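Local coordinates for alpha,alpha-trehalose-phosphate synthase (UDP-forming) (Burkholderia xenovorans, PDB 5V0T), which is a family 20 glycosyltransferase of the GT-B clan, modelled with uridine-5'-diphosphate, 6-O-phosphono-alpha-D-glucopyranose and oxalic acid bound, at residues 15-20 with 84-89; 30-35 with 45-50. One frame throughout, in Å; residues are numbered along the deposited sequence.

How the contacts relate
Two buried contacts show how neighbouring parallel strands of a mixed sheet can help build a pocket from different chemistry. Both reach the sheet through such strands, 12-16 in contact 1 and 45-48 in contact 2, and both touch G6P, contact 1 chiefly at its phosphate and contact 2 at its sugar. Contact 1 joins a strand-end corner to helix 79-98 through polar groups, and its side chains hold the sugar phosphate. Contact 2 is smaller and apolar between its segments, and its polar work is done by backbone N-H groups at the start of helix 31-43, which bind UDP. The contacts, their centres about 11 Å apart, meet directly: the backbone of Asn17 pairs with that of Trp50.

Contact 1. Residues 15-20 with 84-89; sequences VSNRVA and QYYRGF. With G6P (6-O-phosphono-alpha-D-glucopyranose), chain J.
Asn17 and Tyr86 lie opposite each other with CA atoms 8.8 Å apart, the first at a corner where the chain leaves strand 12-16, the second on a helical stretch with a wide pi-type turn. Two adjacent tyrosines reach across the gap. Tyr85 OH donates to Asn17 OD1 over 2.8 Å from a position 48° out of the amide plane, off the lone-pair direction, while the oxygen lies at the edge of the tyrosine ring. The other half of the same amide, Asn17 ND2, comes to 3.4 Å from Tyr86 CD1, with amide and ring only 28° from coplanar. The Tyr86 side chain crosses that of Asn17 at about a right angle, and its hydroxyl reaches the sugar phosphate, Tyr86 OH to G6P O2P being 2.6 Å. Arg18 reaches the same phosphate through a chain bent at its second torsion (65°) and again at its third. Its guanidinium meets the group edge-on, Arg18 NE bonding to G6P O3P (2.9 Å) and Arg18 NH2 to G6P O1P (2.9 Å), and each terminal phosphate oxygen has its own partner. Asp140 and Arg315 also bond to G6P. Helix 109-126 packs on Tyr85, and strand 12-16 lies between strands 45-48 and 135-139.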
ATOM      1  N   VAL A  15       6.936  -1.698 -14.730  1.00 20.83           N
ATOM      2  CA  VAL A  15       5.774  -2.500 -15.109  1.00 22.26           C
ATOM      3  C   VAL A  15       4.906  -2.705 -13.869  1.00 21.36           C
ATOM      4  O   VAL A  15       5.385  -3.224 -12.857  1.00 25.29           O
ATOM      5  CB  VAL A  15       6.187  -3.861 -15.693  1.00 22.21           C
ATOM      6  CG1 VAL A  15       4.944  -4.667 -16.104  1.00 21.03           C
ATOM      7  CG2 VAL A  15       7.160  -3.691 -16.865  1.00 22.65           C
ATOM      8  N   SER A  16       3.632  -2.326 -13.955  1.00 20.61           N
ATOM      9  CA  SER A  16       2.682  -2.573 -12.870  1.00 20.31           C
ATOM     10  C   SER A  16       1.304  -2.710 -13.482  1.00 19.16           C
ATOM     11  O   SER A  16       1.083  -2.352 -14.637  1.00 21.19           O
ATOM     12  CB  SER A  16       2.681  -1.438 -11.835  1.00 14.84           C
ATOM     13  OG  SER A  16       2.287  -0.219 -12.469  1.00 17.94           O
ATOM     14  N   ASN A  17       0.363  -3.229 -12.704  1.00 16.31           N
ATOM     15  CA  ASN A  17      -1.008  -3.240 -13.194  1.00 16.83           C
ATOM     16  C   ASN A  17      -1.579  -1.828 -13.187  1.00 20.09           C
ATOM     17  O   ASN A  17      -1.936  -1.278 -14.235  1.00 18.64           O
ATOM     18  CB  ASN A  17      -1.883  -4.164 -12.345  1.00 17.06           C
ATOM     19  CG  ASN A  17      -3.266  -4.331 -12.946  1.00 22.08           C
ATOM     20  OD1 ASN A  17      -3.407  -4.830 -14.062  1.00 21.59           O
ATOM     21  ND2 ASN A  17      -4.288  -3.881 -12.227  1.00 18.92           N
ATOM     22  N   ARG A  18      -1.671  -1.230 -12.002  1.00 19.30           N
ATOM     23  CA  ARG A  18      -2.195   0.120 -11.855  1.00 18.70           C
ATOM     24  C   ARG A  18      -1.133   1.133 -12.261  1.00 18.97           C
ATOM     25  O   ARG A  18       0.014   1.058 -11.809  1.00 20.61           O
ATOM     26  CB  ARG A  18      -2.634   0.365 -10.406  1.00 17.15           C
ATOM     27  CG  ARG A  18      -3.206   1.782 -10.172  1.00 18.37           C
ATOM     28  CD  ARG A  18      -4.503   1.971 -10.948  1.00 25.31           C
ATOM     29  NE  ARG A  18      -5.627   1.264 -10.331  1.00 22.93           N
ATOM     30  CZ  ARG A  18      -6.816   1.111 -10.906  1.00 24.03           C
ATOM     31  NH1 ARG A  18      -7.023   1.581 -12.136  1.00 26.05           N
ATOM     32  NH2 ARG A  18      -7.800   0.484 -10.267  1.00 24.24           N
ATOM     33  N   VAL A  19      -1.513   2.071 -13.122  1.00 21.09           N
ATOM     34  CA  VAL A  19      -0.623   3.124 -13.592  1.00 18.95           C
ATOM     35  C   VAL A  19      -1.196   4.458 -13.130  1.00 23.21           C
ATOM     36  O   VAL A  19      -2.417   4.641 -13.114  1.00 35.37           O
ATOM     37  CB  VAL A  19      -0.460   3.073 -15.128  1.00 23.94           C
ATOM     38  CG1 VAL A  19       0.488   4.146 -15.608  1.00 24.50           C
ATOM     39  CG2 VAL A  19       0.056   1.688 -15.560  1.00 19.25           C
ATOM     40  N   ALA A  20      -0.316   5.387 -12.753  1.00 25.03           N
ATOM     41  CA  ALA A  20      -0.765   6.675 -12.226  1.00 34.17           C
ATOM     42  C   ALA A  20      -1.657   7.387 -13.241  1.00 37.54           C
ATOM     43  O   ALA A  20      -1.471   7.231 -14.450  1.00 38.56           O
ATOM     44  CB  ALA A  20       0.427   7.560 -11.870  1.00 42.52           C
ATOM     45  N   GLN A  84     -10.845 -12.522 -14.926  1.00 20.60           N
ATOM     46  CA  GLN A  84     -10.075 -13.686 -14.489  1.00 24.84           C
ATOM     47  C   GLN A  84      -8.782 -13.276 -13.803  1.00 21.23           C
ATOM     48  O   GLN A  84      -8.417 -13.831 -12.760  1.00 20.69           O
ATOM     49  CB  GLN A  84      -9.760 -14.605 -15.676  1.00 22.03           C
ATOM     50  CG  GLN A  84     -10.977 -15.262 -16.283  1.00 21.45           C
ATOM     51  CD  GLN A  84     -10.675 -16.020 -17.581  1.00 33.09           C
ATOM     52  OE1 GLN A  84      -9.523 -16.177 -17.984  1.00 27.94           O
ATOM     53  NE2 GLN A  84     -11.725 -16.480 -18.238  1.00 38.48           N
ATOM     54  N   TYR A  85      -8.078 -12.310 -14.381  1.00 21.04           N
ATOM     55  CA  TYR A  85      -6.742 -11.949 -13.932  1.00 16.32           C
ATOM     56  C   TYR A  85      -6.783 -10.969 -12.763  1.00 22.97           C
ATOM     57  O   TYR A  85      -6.054 -11.134 -11.773  1.00 20.67           O
ATOM     58  CB  TYR A  85      -5.971 -11.367 -15.118  1.00 18.13           C
ATOM     59  CG  TYR A  85      -4.956 -10.278 -14.843  1.00 18.63           C
ATOM     60  CD1 TYR A  85      -3.645 -10.597 -14.505  1.00 15.92           C
ATOM     61  CD2 TYR A  85      -5.289  -8.928 -15.000  1.00 16.15           C
ATOM     62  CE1 TYR A  85      -2.698  -9.607 -14.292  1.00 16.97           C
ATOM     63  CE2 TYR A  85      -4.345  -7.919 -14.784  1.00 17.72           C
ATOM     64  CZ  TYR A  85      -3.046  -8.281 -14.438  1.00 24.21           C
ATOM     65  OH  TYR A  85      -2.085  -7.336 -14.227  1.00 19.25           O
ATOM     66  N   TYR A  86      -7.639  -9.957 -12.846  1.00 20.88           N
ATOM     67  CA  TYR A  86      -7.634  -8.886 -11.853  1.00 20.54           C
ATOM     68  C   TYR A  86      -8.676  -9.109 -10.762  1.00 20.44           C
ATOM     69  O   TYR A  86      -8.320  -9.260  -9.587  1.00 21.99           O
ATOM     70  CB  TYR A  86      -7.834  -7.540 -12.560  1.00 22.45           C
ATOM     71  CG  TYR A  86      -8.014  -6.340 -11.647  1.00 18.86           C
ATOM     72  CD1 TYR A  86      -6.916  -5.665 -11.120  1.00 20.45           C
ATOM     73  CD2 TYR A  86      -9.282  -5.873 -11.332  1.00 23.23           C
ATOM     74  CE1 TYR A  86      -7.086  -4.549 -10.283  1.00 19.61           C
ATOM     75  CE2 TYR A  86      -9.465  -4.768 -10.511  1.00 22.07           C
ATOM     76  CZ  TYR A  86      -8.363  -4.106  -9.993  1.00 19.79           C
ATOM     77  OH  TYR A  86      -8.565  -3.008  -9.179  1.00 19.15           O
ATOM     78  N   ARG A  87      -9.966  -9.133 -11.122  1.00 17.71           N
ATOM     79  CA  ARG A  87     -10.991  -9.419 -10.121  1.00 24.89           C
ATOM     80  C   ARG A  87     -10.863 -10.838  -9.584  1.00 29.71           C
ATOM     81  O   ARG A  87     -11.206 -11.093  -8.424  1.00 25.37           O
ATOM     82  CB  ARG A  87     -12.394  -9.230 -10.709  1.00 23.70           C
ATOM     83  CG  ARG A  87     -12.824  -7.792 -10.903  1.00 30.97           C
ATOM     84  CD  ARG A  87     -14.260  -7.706 -11.431  1.00 28.35           C
ATOM     85  NE  ARG A  87     -15.242  -8.176 -10.466  1.00 38.64           N
ATOM     86  CZ  ARG A  87     -15.988  -9.260 -10.629  1.00 47.15           C
ATOM     87  NH1 ARG A  87     -15.862  -9.980 -11.731  1.00 45.87           N
ATOM     88  NH2 ARG A  87     -16.859  -9.616  -9.690  1.00 43.01           N
ATOM     89  N   GLY A  88     -10.381 -11.769 -10.412  1.00 24.83           N
ATOM     90  CA  GLY A  88     -10.322 -13.169 -10.052  1.00 21.59           C
ATOM     91  C   GLY A  88      -9.093 -13.500  -9.239  1.00 22.82           C
ATOM     92  O   GLY A  88      -9.080 -13.311  -8.020  1.00 20.47           O
ATOM     93  N   PHE A  89      -8.037 -13.978  -9.898  1.00 18.56           N
ATOM     94  CA  PHE A  89      -6.913 -14.505  -9.138  1.00 21.40           C
ATOM     95  C   PHE A  89      -6.211 -13.422  -8.329  1.00 18.92           C
ATOM     96  O   PHE A  89      -5.879 -13.647  -7.163  1.00 17.05           O
ATOM     97  CB  PHE A  89      -5.919 -15.214 -10.052  1.00 19.83           C
ATOM     98  CG  PHE A  89      -4.939 -16.061  -9.303  1.00 17.32           C
ATOM     99  CD1 PHE A  89      -5.347 -17.271  -8.729  1.00 17.26           C
ATOM    100  CD2 PHE A  89      -3.621 -15.659  -9.166  1.00 20.11           C
ATOM    101  CE1 PHE A  89      -4.462 -18.056  -8.013  1.00 20.52           C
ATOM    102  CE2 PHE A  89      -2.714 -16.447  -8.477  1.00 20.31           C
ATOM    103  CZ  PHE A  89      -3.138 -17.648  -7.892  1.00 24.69           C
TER
HETATM  104  C1  G6P J 502      -2.377  -1.442  -3.176  1.00 19.10           C
HETATM  105  C2  G6P J 502      -1.687  -2.412  -4.121  1.00 18.06           C
HETATM  106  C3  G6P J 502      -1.486  -1.768  -5.495  1.00 15.47           C
HETATM  107  C4  G6P J 502      -2.837  -1.270  -6.017  1.00 15.43           C
HETATM  108  C5  G6P J 502      -3.468  -0.329  -4.990  1.00 13.76           C
HETATM  109  C6  G6P J 502      -4.797   0.219  -5.510  1.00 14.46           C
HETATM  110  O1  G6P J 502      -1.514  -0.321  -3.027  1.00 19.91           O
HETATM  111  O2  G6P J 502      -0.432  -2.826  -3.551  1.00 19.43           O
HETATM  112  O3  G6P J 502      -0.964  -2.773  -6.380  1.00 17.51           O
HETATM  113  O4  G6P J 502      -2.648  -0.550  -7.253  1.00 18.35           O
HETATM  114  O5  G6P J 502      -3.628  -1.011  -3.735  1.00 21.48           O
HETATM  115  O6  G6P J 502      -5.672  -0.867  -5.861  1.00 17.34           O
HETATM  116  P   G6P J 502      -6.256  -0.963  -7.359  1.00 19.33           P
HETATM  117  O1P G6P J 502      -7.277   0.139  -7.485  1.00 18.95           O
HETATM  118  O2P G6P J 502      -6.811  -2.358  -7.444  1.00 19.08           O
HETATM  119  O3P G6P J 502      -5.061  -0.736  -8.258  1.00 19.02           O

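Contact 2. Residues 30-35 with 45-50; sequences GGLAVG and GMWFGW. With UDP (uridine-5'-diphosphate), chain I; G6P (6-O-phosphono-alpha-D-glucopyranose), chain J.
Trp47 points its side chain from strand 45-48 at the first turn of helix 31-43, and the indole meets residues 30-35 by its edge. With CG anti to the backbone N (chi1 -165°), CB carries the ring off the strand toward the helix. Along the pyrrole side, CD1 leads to NE1, whose N-H is taken up by Ser16 OG of the adjacent strand, which satisfies the one polar atom of a buried side chain. Further out, Trp47 CZ2 rests against Leu32 CD2 at 4.3 Å. The tip, Trp47 CH2, comes to 3.6 Å from Ala33 O, with Ala33 CA lying in the ring plane, and it also packs against the backbone of Ala20. Val36, Tyr37 and Leu40, later on the helix, also touch the indole.

The start of the helix also serves the ligands. Gly30, the N-cap residue, gives its N-H to UDP O4', Gly30 N lying 3.1 Å from that oxygen, and Gly31 N bonds to UDP O1B at 2.8 Å, where the helix end would be expected to favour the phosphate charge. Leu32 CD1 approaches G6P O3 to 3.5 Å. Strand 12-16, helix 31-43 and strand 45-48 form a beta-alpha-beta crossover, and strand 45-48 runs parallel between strands 12-16 and 70-78.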
ATOM      1  N   GLY A  30      -4.213   4.671  -3.653  1.00 26.32           N
ATOM      2  CA  GLY A  30      -3.365   3.509  -3.804  1.00 21.20           C
ATOM      3  C   GLY A  30      -1.915   3.929  -3.710  1.00 24.93           C
ATOM      4  O   GLY A  30      -1.509   4.864  -4.405  1.00 19.73           O
ATOM      5  N   GLY A  31      -1.132   3.266  -2.851  1.00 21.07           N
ATOM      6  CA  GLY A  31       0.234   3.699  -2.606  1.00 21.83           C
ATOM      7  C   GLY A  31       1.237   3.258  -3.657  1.00 23.75           C
ATOM      8  O   GLY A  31       2.286   3.898  -3.820  1.00 21.55           O
ATOM      9  N   LEU A  32       0.955   2.169  -4.374  1.00 16.21           N
ATOM     10  CA  LEU A  32       1.841   1.787  -5.470  1.00 21.17           C
ATOM     11  C   LEU A  32       1.970   2.924  -6.479  1.00 17.30           C
ATOM     12  O   LEU A  32       3.082   3.353  -6.817  1.00 15.85           O
ATOM     13  CB  LEU A  32       1.349   0.495  -6.157  1.00 19.27           C
ATOM     14  CG  LEU A  32       2.193  -0.002  -7.350  1.00 17.13           C
ATOM     15  CD1 LEU A  32       2.108  -1.514  -7.512  1.00 19.20           C
ATOM     16  CD2 LEU A  32       1.854   0.699  -8.718  1.00 17.37           C
ATOM     17  N   ALA A  33       0.840   3.434  -6.975  1.00 19.51           N
ATOM     18  CA  ALA A  33       0.900   4.460  -8.010  1.00 22.55           C
ATOM     19  C   ALA A  33       1.600   5.711  -7.498  1.00 29.79           C
ATOM     20  O   ALA A  33       2.364   6.355  -8.232  1.00 23.35           O
ATOM     21  CB  ALA A  33      -0.510   4.805  -8.506  1.00 22.55           C
ATOM     22  N   VAL A  34       1.348   6.068  -6.235  1.00 20.91           N
ATOM     23  CA  VAL A  34       1.968   7.248  -5.647  1.00 20.87           C
ATOM     24  C   VAL A  34       3.477   7.052  -5.534  1.00 22.44           C
ATOM     25  O   VAL A  34       4.270   7.905  -5.957  1.00 22.69           O
ATOM     26  CB  VAL A  34       1.337   7.556  -4.276  1.00 21.55           C
ATOM     27  CG1 VAL A  34       2.191   8.574  -3.516  1.00 23.31           C
ATOM     28  CG2 VAL A  34      -0.084   8.098  -4.450  1.00 22.22           C
ATOM     29  N   GLY A  35       3.896   5.927  -4.967  1.00 20.52           N
ATOM     30  CA  GLY A  35       5.310   5.736  -4.704  1.00 19.94           C
ATOM     31  C   GLY A  35       6.111   5.515  -5.969  1.00 24.57           C
ATOM     32  O   GLY A  35       7.208   6.054  -6.115  1.00 18.68           O
ATOM     33  N   GLY A  45      11.906   7.555 -17.612  1.00 29.97           N
ATOM     34  CA  GLY A  45      11.817   6.173 -18.044  1.00 29.28           C
ATOM     35  C   GLY A  45      10.462   5.882 -18.641  1.00 28.87           C
ATOM     36  O   GLY A  45       9.773   6.777 -19.132  1.00 34.08           O
ATOM     37  N   MET A  46      10.091   4.610 -18.611  1.00 26.76           N
ATOM     38  CA  MET A  46       8.825   4.148 -19.153  1.00 24.71           C
ATOM     39  C   MET A  46       8.008   3.513 -18.045  1.00 24.70           C
ATOM     40  O   MET A  46       8.550   2.802 -17.189  1.00 25.70           O
ATOM     41  CB  MET A  46       9.027   3.129 -20.283  1.00 28.29           C
ATOM     42  CG  MET A  46       7.748   2.457 -20.749  1.00 31.63           C
ATOM     43  SD  MET A  46       8.020   1.377 -22.180  1.00 38.88           S
ATOM     44  CE  MET A  46       8.250   2.599 -23.467  1.00 33.56           C
ATOM     45  N   TRP A  47       6.705   3.785 -18.059  1.00 24.39           N
ATOM     46  CA  TRP A  47       5.751   3.144 -17.162  1.00 19.71           C
ATOM     47  C   TRP A  47       4.745   2.400 -18.035  1.00 21.81           C
ATOM     48  O   TRP A  47       3.945   3.021 -18.739  1.00 26.63           O
ATOM     49  CB  TRP A  47       5.073   4.170 -16.249  1.00 20.91           C
ATOM     50  CG  TRP A  47       4.358   3.541 -15.070  1.00 23.18           C
ATOM     51  CD1 TRP A  47       4.031   2.223 -14.910  1.00 23.71           C
ATOM     52  CD2 TRP A  47       3.893   4.214 -13.895  1.00 24.73           C
ATOM     53  NE1 TRP A  47       3.379   2.041 -13.710  1.00 24.12           N
ATOM     54  CE2 TRP A  47       3.281   3.249 -13.072  1.00 22.82           C
ATOM     55  CE3 TRP A  47       3.914   5.546 -13.474  1.00 26.53           C
ATOM     56  CZ2 TRP A  47       2.714   3.568 -11.836  1.00 29.50           C
ATOM     57  CZ3 TRP A  47       3.354   5.865 -12.245  1.00 29.13           C
ATOM     58  CH2 TRP A  47       2.760   4.879 -11.443  1.00 29.49           C
ATOM     59  N   PHE A  48       4.811   1.073 -17.999  1.00 22.29           N
ATOM     60  CA  PHE A  48       3.944   0.194 -18.771  1.00 25.11           C
ATOM     61  C   PHE A  48       2.936  -0.475 -17.848  1.00 23.45           C
ATOM     62  O   PHE A  48       3.307  -0.985 -16.783  1.00 22.38           O
ATOM     63  CB  PHE A  48       4.781  -0.874 -19.490  1.00 23.48           C
ATOM     64  CG  PHE A  48       3.972  -1.963 -20.134  1.00 25.69           C
ATOM     65  CD1 PHE A  48       3.535  -1.829 -21.442  1.00 28.28           C
ATOM     66  CD2 PHE A  48       3.686  -3.140 -19.448  1.00 26.41           C
ATOM     67  CE1 PHE A  48       2.807  -2.843 -22.055  1.00 35.34           C
ATOM     68  CE2 PHE A  48       2.954  -4.152 -20.045  1.00 29.61           C
ATOM     69  CZ  PHE A  48       2.513  -4.006 -21.354  1.00 33.83           C
ATOM     70  N   GLY A  49       1.672  -0.514 -18.268  1.00 23.07           N
ATOM     71  CA  GLY A  49       0.691  -1.264 -17.502  1.00 20.61           C
ATOM     72  C   GLY A  49      -0.722  -1.069 -18.018  1.00 24.77           C
ATOM     73  O   GLY A  49      -0.939  -0.666 -19.162  1.00 23.99           O
ATOM     74  N   TRP A  50      -1.677  -1.396 -17.158  1.00 23.20           N
ATOM     75  CA  TRP A  50      -3.090  -1.299 -17.492  1.00 24.10           C
ATOM     76  C   TRP A  50      -3.542   0.160 -17.512  1.00 23.76           C
ATOM     77  O   TRP A  50      -3.175   0.952 -16.641  1.00 25.94           O
ATOM     78  CB  TRP A  50      -3.897  -2.114 -16.474  1.00 22.62           C
ATOM     79  CG  TRP A  50      -5.387  -2.116 -16.618  1.00 20.31           C
ATOM     80  CD1 TRP A  50      -6.119  -2.219 -17.770  1.00 22.60           C
ATOM     81  CD2 TRP A  50      -6.330  -2.035 -15.547  1.00 23.90           C
ATOM     82  NE1 TRP A  50      -7.468  -2.202 -17.476  1.00 22.89           N
ATOM     83  CE2 TRP A  50      -7.622  -2.095 -16.119  1.00 19.25           C
ATOM     84  CE3 TRP A  50      -6.207  -1.916 -14.154  1.00 21.36           C
ATOM     85  CZ2 TRP A  50      -8.788  -2.046 -15.346  1.00 22.05           C
ATOM     86  CZ3 TRP A  50      -7.374  -1.870 -13.383  1.00 22.21           C
ATOM     87  CH2 TRP A  50      -8.645  -1.921 -13.986  1.00 19.84           C
TER
HETATM   88  N1  UDP I 501      -4.734   8.582  -1.315  1.00 19.72           N
HETATM   89  C2  UDP I 501      -5.151   9.599  -2.159  1.00 23.93           C
HETATM   90  N3  UDP I 501      -6.475   9.920  -2.073  1.00 19.29           N
HETATM   91  C4  UDP I 501      -7.412   9.347  -1.242  1.00 20.79           C
HETATM   92  C5  UDP I 501      -6.907   8.303  -0.390  1.00 17.22           C
HETATM   93  C6  UDP I 501      -5.608   7.970  -0.445  1.00 23.47           C
HETATM   94  O2  UDP I 501      -4.402  10.164  -2.938  1.00 22.35           O
HETATM   95  O4  UDP I 501      -8.580   9.754  -1.277  1.00 23.30           O
HETATM   96  C1' UDP I 501      -3.318   8.204  -1.361  1.00 17.50           C
HETATM   97  C2' UDP I 501      -2.587   8.417  -0.038  1.00 16.98           C
HETATM   98  O2' UDP I 501      -2.141   9.759   0.054  1.00 21.07           O
HETATM   99  C3' UDP I 501      -1.439   7.413  -0.177  1.00 20.29           C
HETATM  100  C4' UDP I 501      -2.094   6.261  -0.947  1.00 19.23           C
HETATM  101  O4' UDP I 501      -3.237   6.824  -1.628  1.00 18.00           O
HETATM  102  O3' UDP I 501      -0.345   7.926  -0.930  1.00 17.02           O
HETATM  103  C5' UDP I 501      -2.531   5.088  -0.110  1.00 16.17           C
HETATM  104  O5' UDP I 501      -1.373   4.255   0.096  1.00 17.98           O
HETATM  105  PA  UDP I 501      -1.254   3.309   1.359  1.00 17.27           P
HETATM  106  O1A UDP I 501      -1.627   4.044   2.630  1.00 18.00           O
HETATM  107  O2A UDP I 501       0.107   2.719   1.326  1.00 14.97           O
HETATM  108  O3A UDP I 501      -2.355   2.194   1.155  1.00 18.41           O
HETATM  109  PB  UDP I 501      -2.914   1.381  -0.085  1.00 19.22           P
HETATM  110  O1B UDP I 501      -1.701   1.243  -1.010  1.00 20.19           O
HETATM  111  O2B UDP I 501      -3.253   0.008   0.535  1.00 16.73           O
HETATM  112  O3B UDP I 501      -4.075   2.061  -0.709  1.00 17.55           O
HETATM  113  C1  G6P J 502      -2.377  -1.442  -3.176  1.00 19.10           C
HETATM  114  C2  G6P J 502      -1.687  -2.412  -4.121  1.00 18.06           C
HETATM  115  C3  G6P J 502      -1.486  -1.768  -5.495  1.00 15.47           C
HETATM  116  C4  G6P J 502      -2.837  -1.270  -6.017  1.00 15.43           C
HETATM  117  C5  G6P J 502      -3.468  -0.329  -4.990  1.00 13.76           C
HETATM  118  C6  G6P J 502      -4.797   0.219  -5.510  1.00 14.46           C
HETATM  119  O1  G6P J 502      -1.514  -0.321  -3.027  1.00 19.91           O
HETATM  120  O2  G6P J 502      -0.432  -2.826  -3.551  1.00 19.43           O
HETATM  121  O3  G6P J 502      -0.964  -2.773  -6.380  1.00 17.51           O
HETATM  122  O4  G6P J 502      -2.648  -0.550  -7.253  1.00 18.35           O
HETATM  123  O5  G6P J 502      -3.628  -1.011  -3.735  1.00 21.48           O
HETATM  124  O6  G6P J 502      -5.672  -0.867  -5.861  1.00 17.34           O
HETATM  125  P   G6P J 502      -6.256  -0.963  -7.359  1.00 19.33           P
HETATM  126  O1P G6P J 502      -7.277   0.139  -7.485  1.00 18.95           O
HETATM  127  O2P G6P J 502      -6.811  -2.358  -7.444  1.00 19.08           O
HETATM  128  O3P G6P J 502      -5.061  -0.736  -8.258  1.00 19.02           O